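Local coordinates for Alr1585 protein (Nostoc sp., PDB 5C2I) that catalyses the haem-dependent, peroxide-driven oxidation of dyes and other substrates as a DyP-type peroxidase, forming a tetramer of two asymmetric dimers, at the interface of chains A and B. Sequence-based numbering; all coordinates share one arbitrary frame. Chains: chain A/B, Alr1585 protein.

Contact 1 and contact 2 are neighbouring patches of the A–B interface, with about 8 Å between the centres of their C-alpha atoms. A:Ile303 and B:Glu18 belong to both and make the join. From chain A come two separate loop stretches, 301-305 and the residue just ahead of helix 281-289; chain B answers with helix 212-221, helix 73-86 and the loop holding B:Glu18. Contact 1 carries a salt bridge, contact 2 a looser meeting of an amide with a ring edge. The two chains do not meet by an exact two-fold, which suits an asymmetric dimer within the tetramer.

Contact 1: the interface of chains A and B. Residues chain A 301-303, 305; chain B 18, 212-213, 216.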
# COMPACT_ATOMS: atom_id res chain seq x y z
N SER A 301 -1.25 19.53 -27.83
CA SER A 301 -0.49 18.34 -28.07
C SER A 301 -1.36 17.26 -28.66
O SER A 301 -2.51 17.11 -28.27
CB SER A 301 0.09 17.79 -26.74
OG SER A 301 0.87 16.63 -26.97
N ASP A 302 -0.77 16.46 -29.54
CA ASP A 302 -1.40 15.24 -30.04
C ASP A 302 -0.98 13.98 -29.29
O ASP A 302 -1.35 12.87 -29.67
CB ASP A 302 -1.17 15.08 -31.56
CG ASP A 302 0.26 14.74 -31.95
OD1 ASP A 302 1.22 14.92 -31.18
OD2 ASP A 302 0.42 14.27 -33.08
N ILE A 303 -0.22 14.16 -28.22
CA ILE A 303 0.18 13.05 -27.35
C ILE A 303 0.01 13.44 -25.89
O ILE A 303 0.09 14.64 -25.52
CB ILE A 303 1.65 12.61 -27.59
CG1 ILE A 303 2.64 13.75 -27.32
CG2 ILE A 303 1.81 12.09 -29.04
CD1 ILE A 303 4.10 13.31 -27.22
N THR A 305 1.16 13.94 -22.09
CA THR A 305 2.44 14.32 -21.49
C THR A 305 2.60 13.78 -20.09
O THR A 305 3.71 13.84 -19.54
CB THR A 305 2.68 15.85 -21.49
OG1 THR A 305 1.70 16.51 -20.69
CG2 THR A 305 2.64 16.40 -22.88
N GLU B 18 7.52 7.13 -31.92
CA GLU B 18 6.39 6.30 -32.37
C GLU B 18 6.19 6.51 -33.92
O GLU B 18 5.65 5.63 -34.59
CB GLU B 18 5.13 6.47 -31.44
CG GLU B 18 4.05 7.40 -31.92
CD GLU B 18 2.92 7.66 -30.87
OE1 GLU B 18 3.20 8.35 -29.85
OE2 GLU B 18 1.77 7.20 -31.08
N LYS B 212 10.61 13.66 -28.91
CA LYS B 212 9.29 14.29 -28.90
C LYS B 212 8.59 14.23 -27.54
O LYS B 212 8.05 15.24 -27.07
CB LYS B 212 8.36 13.70 -29.94
CG LYS B 212 6.97 14.35 -29.95
CD LYS B 212 6.06 13.86 -31.06
CE LYS B 212 4.68 14.48 -30.93
NZ LYS B 212 3.78 14.03 -32.01
N ARG B 213 8.63 13.08 -26.89
CA ARG B 213 7.94 12.93 -25.58
C ARG B 213 8.47 13.93 -24.57
O ARG B 213 7.69 14.52 -23.82
CB ARG B 213 8.01 11.50 -25.05
CG ARG B 213 7.17 10.44 -25.76
CD ARG B 213 7.12 9.13 -24.97
NE ARG B 213 8.43 8.42 -24.91
CZ ARG B 213 8.99 7.82 -23.84
NH1 ARG B 213 8.41 7.85 -22.63
NH2 ARG B 213 10.18 7.21 -23.98
N VAL B 216 7.67 17.90 -26.10
CA VAL B 216 6.30 18.29 -25.97
C VAL B 216 5.89 18.45 -24.48
O VAL B 216 5.24 19.43 -24.12
CB VAL B 216 5.38 17.29 -26.68
CG1 VAL B 216 3.91 17.58 -26.40
CG2 VAL B 216 5.62 17.38 -28.18
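Packed against B:Val216, the hydroxyl OG of A:Ser301 is gripped from within its own loop: A:Ile303 N donates to it at 3.0 Å, nearly straight (161° at H). The same OG donates a hydrogen bond to A:Ile303 O, in the carbonyl plane on a lone pair. These two bonds tie the 301-303 turn of this DyP-type peroxidase into a compact knuckle that chain A presents to helix 212-221 of chain B.

The charged link is a salt bridge, with the ammonium NZ of B:Lys212 2.8 Å from the carboxylate OD1 of A:Asp302. NZ comes in on the syn lone pair of OD1, the side of the other oxygen, and A:Asp302 OD2 lies 3.5 Å from B:Lys212 NZ, so the grip is one-sided. All four torsions of the lysine are close to 180°, and this fully stretched chain carries its charge from the first turn of the helix to the aspartate, which it meets at about a right angle.

Below the charge, the aliphatic shaft is used too. A:Ile303 CD1 rests 3.9 Å from B:Lys212 CE, the two chains crossing obliquely, while CG2 of the isoleucine turns toward the carboxylate of B:Glu18, 4.1 Å from its OE1. Were B:Lys212 exchanged for an alanine, the carboxylate of A:Asp302 would probably lose its positive mate and A:Ile303 CD1 the methylenes it packs on.

One turn along the helix, B:Val216 pushes CG1 into the loop. This methyl, anti to the backbone N (chi1 173°), packs 3.8 Å from A:Ser301 CB and also touches A:Thr305 CG2.

Contact 2: the interface of chains A and B. Residues chain A 280, 303; chain B 18, 81, 85.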
# COMPACT_ATOMS: atom_id res chain seq x y z
N GLN A 280 -4.57 6.83 -32.44
CA GLN A 280 -4.44 6.21 -31.13
C GLN A 280 -5.70 6.41 -30.31
O GLN A 280 -6.32 7.48 -30.34
CB GLN A 280 -3.25 6.80 -30.37
CG GLN A 280 -1.91 6.33 -30.89
CD GLN A 280 -1.68 4.85 -30.64
OE1 GLN A 280 -1.94 4.32 -29.58
NE2 GLN A 280 -1.19 4.20 -31.63
N ILE A 303 -0.22 14.16 -28.22
CA ILE A 303 0.18 13.05 -27.35
C ILE A 303 0.01 13.44 -25.89
O ILE A 303 0.09 14.64 -25.52
CB ILE A 303 1.65 12.61 -27.59
CG1 ILE A 303 2.64 13.75 -27.32
CG2 ILE A 303 1.81 12.09 -29.04
CD1 ILE A 303 4.10 13.31 -27.22
N GLU B 18 7.52 7.13 -31.92
CA GLU B 18 6.39 6.30 -32.37
C GLU B 18 6.19 6.51 -33.92
O GLU B 18 5.65 5.63 -34.59
CB GLU B 18 5.13 6.47 -31.44
CG GLU B 18 4.05 7.40 -31.92
CD GLU B 18 2.92 7.66 -30.87
OE1 GLU B 18 3.20 8.35 -29.85
OE2 GLU B 18 1.77 7.20 -31.08
N PHE B 81 5.93 2.93 -24.04
CA PHE B 81 4.62 3.01 -24.69
C PHE B 81 3.70 1.87 -24.21
O PHE B 81 2.54 2.11 -23.85
CB PHE B 81 4.79 2.99 -26.21
CG PHE B 81 3.51 3.16 -26.98
CD1 PHE B 81 2.76 2.05 -27.34
CD2 PHE B 81 3.08 4.43 -27.35
CE1 PHE B 81 1.58 2.20 -28.06
CE2 PHE B 81 1.89 4.59 -28.06
CZ PHE B 81 1.15 3.47 -28.42
N GLN B 85 0.19 2.16 -22.01
CA GLN B 85 -1.01 1.75 -22.71
C GLN B 85 -1.65 0.51 -22.09
O GLN B 85 -2.88 0.41 -22.05
CB GLN B 85 -0.68 1.49 -24.18
CG GLN B 85 -1.89 1.34 -25.09
CD GLN B 85 -1.54 0.61 -26.36
OE1 GLN B 85 -0.83 -0.40 -26.34
NE2 GLN B 85 -2.02 1.12 -27.49
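The side-chain amide of A:Gln280 comes up to the rim of the B:Phe81 ring, and this amide-to-ring meeting is the main packing of the patch. The amide carbon CD of A:Gln280 lies in the plane of the ring, 3.8 Å from B:Phe81 CZ, the ring atom farthest from the backbone. Amide and ring stand almost perpendicular, 80° between their planes, so the rim of the ring points at the face of the amide, somewhat tilted, and the two do not stack. The carbonyl oxygen OE1 of A:Gln280 comes nearer, 3.4 Å from B:Phe81 CZ, and may gain a little from the slightly positive hydrogens of the ring edge. On the phenylalanine, CG anti to the backbone N (chi1 -176°) sends the ring off its helix toward chain A.

Polar groups meet more loosely. The carboxylate of B:Glu18 faces the stem of the glutamine, with OE2 3.8 Å from A:Gln280 CG, and its plane is turned steeply from that of the amide. The bend of the glutamine chain at chi2 (-68°) swings the amide aside toward the phenylalanine, leaving the methylene CG toward the acid. B:Gln85 brings its NE2 to 3.8 Å from A:Gln280 OE1, too long to count as a bond, and this side chain is poorly ordered. Through its other oxygen, B:Glu18 also reaches A:Ile303.

In the fold, A:Gln280 sits in the short link between helices 263-277 and 281-289, directly before the second of them. B:Phe81 and B:Gln85 lie one turn apart on helix 73-86, within the DyP dimeric alpha+beta barrel region, while B:Glu18 comes from the loop between helix 4-8 and the 3-10 helix 21-23.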